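Local coordinates for allergen Bos d 2 (PDB 4WFV), which probably carries pheromones or other small odorant molecules as a secreted lipocalin and is a major allergen of cattle dander, at residues 17-31 with 139-151. Residues are numbered along the deposited sequence; the frame is centred on the assembly and turned at random. Where two conformers were deposited one is given.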
ATOM      1  N   ARG A  17       1.715   9.571  -1.759  1.00  9.55           N
ATOM      2  CA  ARG A  17       2.373   9.433  -0.459  0.51  9.42           C
ATOM      3  C   ARG A  17       1.588   8.408   0.339  1.00  8.86           C
ATOM      4  O   ARG A  17       0.367   8.342   0.230  1.00 11.10           O
ATOM      5  CB  ARG A  17       2.363  10.755   0.313  0.51  9.48           C
ATOM      6  CG  ARG A  17       3.151  11.879  -0.337  0.51 12.57           C
ATOM      7  CD  ARG A  17       3.172  13.139   0.525  0.51 13.31           C
ATOM      8  NE  ARG A  17       3.740  14.262  -0.213  0.51 16.08           N
ATOM      9  CZ  ARG A  17       3.028  15.111  -0.943  0.51 10.44           C
ATOM     10  NH1 ARG A  17       1.714  14.977  -1.021  0.51 15.05           N
ATOM     11  NH2 ARG A  17       3.629  16.100  -1.593  0.51 14.36           N
ATOM     12  N   ILE A  18       2.268   7.624   1.158  1.00  8.08           N
ATOM     13  CA  ILE A  18       1.543   6.735   2.056  1.00  8.20           C
ATOM     14  C   ILE A  18       1.260   7.456   3.353  1.00  8.06           C
ATOM     15  O   ILE A  18       2.155   8.046   3.960  1.00  9.37           O
ATOM     16  CB  ILE A  18       2.282   5.403   2.295  1.00  6.02           C
ATOM     17  CG1 ILE A  18       1.412   4.441   3.112  1.00  6.42           C
ATOM     18  CG2 ILE A  18       3.641   5.619   2.948  1.00  8.48           C
ATOM     19  CD1 ILE A  18       1.834   2.988   2.935  1.00  8.75           C
ATOM     20  N   ILE A  19      -0.006   7.444   3.757  1.00  6.18           N
ATOM     21  CA  ILE A  19      -0.400   8.072   5.012  1.00  7.22           C
ATOM     22  C   ILE A  19      -0.504   7.031   6.121  1.00  6.54           C
ATOM     23  O   ILE A  19       0.066   7.222   7.211  1.00  7.75           O
ATOM     24  CB  ILE A  19      -1.739   8.823   4.878  1.00  6.50           C
ATOM     25  CG1 ILE A  19      -1.744   9.702   3.622  1.00  7.14           C
ATOM     26  CG2 ILE A  19      -2.027   9.628   6.139  1.00  7.30           C
ATOM     27  CD1 ILE A  19      -0.596  10.716   3.561  1.00  8.19           C
ATOM     28  N   TYR A  20      -1.192   5.924   5.834  1.00  6.56           N
ATOM     29  CA  TYR A  20      -1.417   4.892   6.838  1.00  6.67           C
ATOM     30  C   TYR A  20      -1.110   3.509   6.296  1.00  7.02           C
ATOM     31  O   TYR A  20      -1.180   3.245   5.094  1.00  7.16           O
ATOM     32  CB  TYR A  20      -2.887   4.871   7.279  1.00  7.60           C
ATOM     33  CG  TYR A  20      -3.360   6.125   7.970  1.00  8.25           C
ATOM     34  CD1 TYR A  20      -2.965   6.420   9.260  1.00  8.29           C
ATOM     35  CD2 TYR A  20      -4.239   7.000   7.333  1.00  8.63           C
ATOM     36  CE1 TYR A  20      -3.405   7.581   9.903  1.00  9.29           C
ATOM     37  CE2 TYR A  20      -4.672   8.163   7.952  1.00  9.52           C
ATOM     38  CZ  TYR A  20      -4.267   8.438   9.237  1.00 11.01           C
ATOM     39  OH  TYR A  20      -4.695   9.584   9.862  1.00 13.02           O
ATOM     40  N   ALA A  21      -0.816   2.608   7.225  1.00  6.49           N
ATOM     41  CA  ALA A  21      -0.833   1.179   6.932  1.00  6.21           C
ATOM     42  C   ALA A  21      -1.484   0.492   8.113  1.00  7.19           C
ATOM     43  O   ALA A  21      -1.497   1.031   9.219  1.00  8.85           O
ATOM     44  CB  ALA A  21       0.570   0.633   6.702  1.00  7.46           C
ATOM     45  N   ALA A  22      -2.024  -0.698   7.880  1.00  6.30           N
ATOM     46  CA  ALA A  22      -2.636  -1.477   8.954  1.00  5.32           C
ATOM     47  C   ALA A  22      -2.442  -2.933   8.615  1.00  6.33           C
ATOM     48  O   ALA A  22      -2.456  -3.301   7.448  1.00  7.77           O
ATOM     49  CB  ALA A  22      -4.141  -1.147   9.084  1.00  7.17           C
ATOM     50  N   ALA A  23      -2.250  -3.773   9.632  1.00  6.90           N
ATOM     51  CA  ALA A  23      -2.002  -5.193   9.383  1.00  6.48           C
ATOM     52  C   ALA A  23      -2.445  -6.014  10.566  1.00  7.73           C
ATOM     53  O   ALA A  23      -2.467  -5.518  11.687  1.00  9.57           O
ATOM     54  CB  ALA A  23      -0.499  -5.440   9.118  1.00  8.28           C
ATOM     55  N   ASP A  24      -2.776  -7.280  10.319  1.00  8.40           N
ATOM     56  CA  ASP A  24      -3.105  -8.149  11.439  1.00  9.66           C
ATOM     57  C   ASP A  24      -1.842  -8.545  12.197  1.00 11.62           C
ATOM     58  O   ASP A  24      -1.876  -8.688  13.418  1.00 15.33           O
ATOM     59  CB  ASP A  24      -3.997  -9.340  11.031  1.00  8.50           C
ATOM     60  CG  ASP A  24      -3.422 -10.190   9.899  1.00 10.20           C
ATOM     61  OD1 ASP A  24      -2.303  -9.943   9.410  1.00  9.69           O
ATOM     62  OD2 ASP A  24      -4.110 -11.164   9.528  1.00 15.22           O
ATOM     63  N   ASN A  25      -0.725  -8.687  11.487  1.00  9.26           N
ATOM     64  CA  ASN A  25       0.575  -8.888  12.122  1.00 10.15           C
ATOM     65  C   ASN A  25       1.326  -7.569  12.177  1.00  9.46           C
ATOM     66  O   ASN A  25       1.998  -7.187  11.217  1.00  9.34           O
ATOM     67  CB  ASN A  25       1.392  -9.924  11.346  1.00  9.33           C
ATOM     68  CG  ASN A  25       0.778 -11.303  11.406  1.00 11.26           C
ATOM     69  OD1 ASN A  25       0.252 -11.709  12.441  1.00 14.38           O
ATOM     70  ND2 ASN A  25       0.835 -12.025  10.302  1.00 10.50           N
ATOM     71  N   LYS A  26       1.183  -6.856  13.289  1.00 10.48           N
ATOM     72  CA  LYS A  26       1.695  -5.491  13.373  1.00 13.14           C
ATOM     73  C   LYS A  26       3.192  -5.394  13.123  1.00  9.31           C
ATOM     74  O   LYS A  26       3.664  -4.396  12.585  1.00  9.09           O
ATOM     75  CB  LYS A  26       1.330  -4.844  14.712  1.00 18.23           C
ATOM     76  CG  LYS A  26       1.780  -3.395  14.832  1.00 25.13           C
ATOM     77  CD  LYS A  26       1.231  -2.715  16.083  1.00 30.55           C
ATOM     78  CE  LYS A  26       1.873  -3.258  17.347  1.00 25.03           C
ATOM     79  NZ  LYS A  26       1.409  -2.497  18.547  1.00 27.34           N
ATOM     80  N   ASP A  27       3.942  -6.423  13.511  1.00  9.04           N
ATOM     81  CA  ASP A  27       5.397  -6.375  13.395  1.00  9.89           C
ATOM     82  C   ASP A  27       5.859  -6.156  11.960  1.00  9.58           C
ATOM     83  O   ASP A  27       6.939  -5.630  11.741  1.00 10.48           O
ATOM     84  CB  ASP A  27       6.047  -7.635  13.981  1.00 11.20           C
ATOM     85  CG  ASP A  27       5.612  -8.889  13.274  1.00  9.91           C
ATOM     86  OD1 ASP A  27       4.462  -9.316  13.484  1.00 12.95           O
ATOM     87  OD2 ASP A  27       6.411  -9.447  12.499  1.00 12.16           O
ATOM     88  N   LYS A  28       5.036  -6.547  10.985  1.00  8.71           N
ATOM     89  CA  LYS A  28       5.400  -6.363   9.581  1.00  9.01           C
ATOM     90  C   LYS A  28       5.423  -4.900   9.143  1.00  7.94           C
ATOM     91  O   LYS A  28       6.110  -4.568   8.176  1.00  8.51           O
ATOM     92  CB  LYS A  28       4.443  -7.122   8.665  1.00  8.42           C
ATOM     93  CG  LYS A  28       4.512  -8.635   8.795  1.00  9.54           C
ATOM     94  CD  LYS A  28       5.824  -9.167   8.237  1.00  9.20           C
ATOM     95  CE  LYS A  28       5.872 -10.701   8.256  1.00  9.82           C
ATOM     96  NZ  LYS A  28       7.117 -11.226   7.613  1.00 10.72           N
ATOM     97  N   ILE A  29       4.663  -4.042   9.829  1.00  7.03           N
ATOM     98  CA  ILE A  29       4.488  -2.658   9.381  1.00  7.24           C
ATOM     99  C   ILE A  29       4.967  -1.576  10.349  1.00  8.23           C
ATOM    100  O   ILE A  29       4.836  -0.401  10.059  1.00  8.02           O
ATOM    101  CB  ILE A  29       3.016  -2.359   9.004  1.00  7.03           C
ATOM    102  CG1 ILE A  29       2.087  -2.526  10.224  1.00  8.07           C
ATOM    103  CG2 ILE A  29       2.583  -3.229   7.836  1.00  7.29           C
ATOM    104  CD1 ILE A  29       0.723  -1.837  10.029  1.00  9.43           C
ATOM    105  N   VAL A  30       5.538  -1.967  11.488  1.00  7.52           N
ATOM    106  CA  VAL A  30       6.144  -0.985  12.380  1.00  9.37           C
ATOM    107  C   VAL A  30       7.429  -0.446  11.762  1.00  8.64           C
ATOM    108  O   VAL A  30       7.905  -0.970  10.759  1.00  7.87           O
ATOM    109  CB  VAL A  30       6.430  -1.577  13.781  1.00  9.47           C
ATOM    110  CG1 VAL A  30       5.124  -2.014  14.444  1.00 12.15           C
ATOM    111  CG2 VAL A  30       7.438  -2.732  13.693  1.00 14.32           C
ATOM    112  N   GLU A  31       7.977   0.608  12.356  1.00  7.99           N
ATOM    113  CA  GLU A  31       9.212   1.174  11.826  1.00  9.77           C
ATOM    114  C   GLU A  31      10.292   0.109  11.659  1.00  9.75           C
ATOM    115  O   GLU A  31      10.507  -0.721  12.544  1.00 11.32           O
ATOM    116  CB  GLU A  31       9.704   2.305  12.722  1.00 10.87           C
ATOM    117  CG  GLU A  31       8.871   3.556  12.600  1.00 13.28           C
ATOM    118  CD  GLU A  31       9.409   4.688  13.444  1.00 17.31           C
ATOM    119  OE1 GLU A  31       8.835   4.950  14.521  1.00 19.60           O
ATOM    120  OE2 GLU A  31      10.407   5.307  13.023  1.00 20.40           O
ATOM    121  N   GLY A 139     -10.908  -7.965   7.480  1.00 12.67           N
ATOM    122  CA  GLY A 139     -10.293  -8.558   8.651  1.00 15.48           C
ATOM    123  C   GLY A 139      -8.959  -7.943   9.036  1.00 13.31           C
ATOM    124  O   GLY A 139      -8.126  -8.581   9.681  1.00 15.36           O
ATOM    125  N   VAL A 140      -8.757  -6.686   8.655  1.00 11.56           N
ATOM    126  CA  VAL A 140      -7.560  -5.959   9.059  1.00 10.34           C
ATOM    127  C   VAL A 140      -7.912  -5.046  10.236  1.00  9.33           C
ATOM    128  O   VAL A 140      -8.790  -4.192  10.126  1.00 11.31           O
ATOM    129  CB  VAL A 140      -7.005  -5.148   7.886  1.00  9.03           C
ATOM    130  CG1 VAL A 140      -5.820  -4.285   8.333  1.00 11.34           C
ATOM    131  CG2 VAL A 140      -6.593  -6.105   6.764  1.00 11.36           C
ATOM    132  N   PRO A 141      -7.266  -5.265  11.389  1.00  9.86           N
ATOM    133  CA  PRO A 141      -7.676  -4.545  12.602  1.00  9.60           C
ATOM    134  C   PRO A 141      -7.268  -3.077  12.629  1.00 11.00           C
ATOM    135  O   PRO A 141      -6.094  -2.737  12.458  1.00 10.29           O
ATOM    136  CB  PRO A 141      -6.977  -5.321  13.724  1.00 12.67           C
ATOM    137  CG  PRO A 141      -5.796  -5.944  13.068  1.00 15.77           C
ATOM    138  CD  PRO A 141      -6.199  -6.248  11.655  1.00 11.02           C
ATOM    139  N   ASN A 142      -8.240  -2.207  12.864  1.00  8.89           N
ATOM    140  CA  ASN A 142      -7.951  -0.782  12.916  1.00  9.42           C
ATOM    141  C   ASN A 142      -7.084  -0.399  14.110  1.00 10.06           C
ATOM    142  O   ASN A 142      -6.427   0.639  14.104  1.00 10.76           O
ATOM    143  CB  ASN A 142      -9.246   0.021  12.840  1.00  7.83           C
ATOM    144  CG  ASN A 142      -9.823   0.008  11.451  1.00  9.56           C
ATOM    145  OD1 ASN A 142      -9.129   0.325  10.489  1.00 11.15           O
ATOM    146  ND2 ASN A 142     -11.076  -0.397  11.322  1.00 11.03           N
ATOM    147  N   GLU A 143      -7.059  -1.257  15.122  1.00 11.85           N
ATOM    148  CA  GLU A 143      -6.208  -1.061  16.283  0.63 11.22           C
ATOM    149  C   GLU A 143      -4.732  -1.070  15.894  1.00 11.16           C
ATOM    150  O   GLU A 143      -3.886  -0.557  16.616  1.00 12.51           O
ATOM    151  CB  GLU A 143      -6.488  -2.151  17.323  0.63 13.61           C
ATOM    152  CG  GLU A 143      -7.881  -2.076  17.954  0.63 16.23           C
ATOM    153  CD  GLU A 143      -8.977  -2.770  17.141  0.63 20.07           C
ATOM    154  OE1 GLU A 143      -8.721  -3.249  16.014  0.63 12.66           O
ATOM    155  OE2 GLU A 143     -10.114  -2.842  17.654  0.63 27.60           O
ATOM    156  N   ASN A 144      -4.434  -1.681  14.750  1.00  9.04           N
ATOM    157  CA  ASN A 144      -3.051  -1.780  14.288  1.00  9.47           C
ATOM    158  C   ASN A 144      -2.670  -0.761  13.213  1.00  8.13           C
ATOM    159  O   ASN A 144      -1.643  -0.906  12.553  1.00 10.16           O
ATOM    160  CB  ASN A 144      -2.735  -3.196  13.802  1.00  8.95           C
ATOM    161  CG  ASN A 144      -2.591  -4.187  14.947  1.00 11.84           C
ATOM    162  OD1 ASN A 144      -2.563  -3.799  16.118  1.00 13.85           O
ATOM    163  ND2 ASN A 144      -2.491  -5.470  14.615  1.00 10.63           N
ATOM    164  N   ILE A 145      -3.470   0.285  13.056  1.00  8.26           N
ATOM    165  CA  ILE A 145      -3.111   1.328  12.104  1.00  9.35           C
ATOM    166  C   ILE A 145      -1.844   2.049  12.569  1.00  9.99           C
ATOM    167  O   ILE A 145      -1.688   2.357  13.758  1.00 12.28           O
ATOM    168  CB  ILE A 145      -4.240   2.361  11.921  1.00  9.63           C
ATOM    169  CG1 ILE A 145      -5.408   1.758  11.147  1.00 11.54           C
ATOM    170  CG2 ILE A 145      -3.710   3.592  11.185  1.00 11.27           C
ATOM    171  CD1 ILE A 145      -6.648   2.659  11.093  1.00 12.50           C
ATOM    172  N   GLU A 146      -0.940   2.284  11.618  1.00  9.62           N
ATOM    173  CA  GLU A 146       0.287   3.059  11.820  1.00  9.85           C
ATOM    174  C   GLU A 146       0.189   4.282  10.918  1.00  9.60           C
ATOM    175  O   GLU A 146      -0.215   4.163   9.761  1.00  9.53           O
ATOM    176  CB  GLU A 146       1.520   2.230  11.404  1.00 10.79           C
ATOM    177  CG  GLU A 146       1.828   1.011  12.281  1.00 11.45           C
ATOM    178  CD  GLU A 146       2.654   1.367  13.507  1.00 14.64           C
ATOM    179  OE1 GLU A 146       3.657   2.097  13.368  1.00 13.36           O
ATOM    180  OE2 GLU A 146       2.311   0.908  14.619  1.00 17.36           O
ATOM    181  N   ASN A 147       0.537   5.459  11.436  1.00 10.03           N
ATOM    182  CA  ASN A 147       0.667   6.625  10.572  1.00  9.11           C
ATOM    183  C   ASN A 147       2.089   6.664  10.035  1.00  9.93           C
ATOM    184  O   ASN A 147       3.038   6.924  10.772  1.00 12.69           O
ATOM    185  CB  ASN A 147       0.324   7.927  11.295  1.00 11.12           C
ATOM    186  CG  ASN A 147       0.411   9.138  10.377  1.00 12.93           C
ATOM    187  OD1 ASN A 147       1.393   9.316   9.655  1.00 12.00           O
ATOM    188  ND2 ASN A 147      -0.630   9.970  10.385  1.00 15.10           N
ATOM    189  N   LEU A 148       2.234   6.336   8.764  1.00  6.74           N
ATOM    190  CA  LEU A 148       3.543   6.259   8.139  1.00  7.04           C
ATOM    191  C   LEU A 148       4.105   7.608   7.708  1.00  7.71           C
ATOM    192  O   LEU A 148       5.315   7.804   7.752  1.00  7.42           O
ATOM    193  CB  LEU A 148       3.499   5.326   6.926  1.00  8.04           C
ATOM    194  CG  LEU A 148       3.856   3.864   7.215  1.00  7.81           C
ATOM    195  CD1 LEU A 148       2.947   3.274   8.296  1.00  8.23           C
ATOM    196  CD2 LEU A 148       3.760   3.037   5.935  1.00  9.72           C
ATOM    197  N   ILE A 149       3.255   8.530   7.282  1.00  7.94           N
ATOM    198  CA  ILE A 149       3.813   9.790   6.809  1.00  7.35           C
ATOM    199  C   ILE A 149       4.547  10.530   7.932  1.00  8.31           C
ATOM    200  O   ILE A 149       5.547  11.212   7.676  1.00  9.40           O
ATOM    201  CB  ILE A 149       2.780  10.662   6.072  1.00  7.18           C
ATOM    202  CG1 ILE A 149       3.497  11.884   5.485  1.00  9.26           C
ATOM    203  CG2 ILE A 149       1.648  11.098   6.995  1.00 10.15           C
ATOM    204  CD1 ILE A 149       2.710  12.604   4.427  1.00 10.61           C
ATOM    205  N   LYS A 150       4.107  10.353   9.177  1.00  8.41           N
ATOM    206  CA  LYS A 150       4.759  11.032  10.295  1.00  9.82           C
ATOM    207  C   LYS A 150       6.162  10.498  10.600  1.00  8.35           C
ATOM    208  O   LYS A 150       6.906  11.111  11.373  1.00 10.54           O
ATOM    209  CB  LYS A 150       3.884  10.980  11.552  1.00 11.11           C
ATOM    210  CG  LYS A 150       2.641  11.861  11.450  1.00 13.72           C
ATOM    211  CD  LYS A 150       1.709  11.680  12.638  1.00 18.89           C
ATOM    212  CE  LYS A 150       0.447  12.518  12.463  1.00 20.42           C
ATOM    213  NZ  LYS A 150       0.751  13.971  12.553  1.00 32.63           N
ATOM    214  N   THR A 151       6.539   9.376   9.999  1.00  7.68           N
ATOM    215  CA  THR A 151       7.921   8.903  10.124  1.00  8.58           C
ATOM    216  C   THR A 151       8.637   8.858   8.775  1.00  8.26           C
ATOM    217  O   THR A 151       9.740   8.309   8.665  1.00  9.28           O
ATOM    218  CB  THR A 151       8.003   7.502  10.799  1.00 10.05           C
ATOM    219  OG1 THR A 151       7.445   6.512   9.924  1.00 10.50           O
ATOM    220  CG2 THR A 151       7.255   7.494  12.138  1.00 11.96           C
TER
HETATM  221  O   HOH W   1      -3.027  10.060  12.264  1.00 23.52           O
HETATM  222  O   HOH W   2       6.223   1.834  14.594  1.00 14.72           O
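Y20 and N147 form a non-hydrogen-bonded antiparallel pair, in which the amide of N147 approaches the Y20 ring obliquely, the two planes 70° apart. N147 ND2 stands 3.7 Å from Y20 CE1, and one water accepts from this ND2 while bonding Y20 OH at the ring edge. I145 CG2 meets Y20 CD1 at 3.5 Å. Chi1 of N147 (-178°) swings CG away from its own N, and OD1 accepts the backbone N-H of K150, an Asx motif that turns the chain after the strand. Next to this pair, A21 and E146 exchange two backbone hydrogen bonds, E146 N to A21 O being 2.8 Å and nearly straight. On the A21 side, L148 fits CD2 against I18 CD1 (3.6 Å) and CD1 against A21 CB. Farther along, N144 ND2 donates to A23 O (2.9 Å), which lies in the plane of the amide. Chi1 of E146 (-67°) lays CG against I29 CD1 (3.8 Å), and the bend at chi2 swings the carboxylate, whose OE1 is salt-bridged to R36. The short strand 146-147 thus extends the lipocalin barrel sheet beyond strand 17-23, whose other edge pairs with strand 110-118, with a classic beta bulge where I19 and Y20 both face G116, while helix 125-137 covers Y20, A22 and I145.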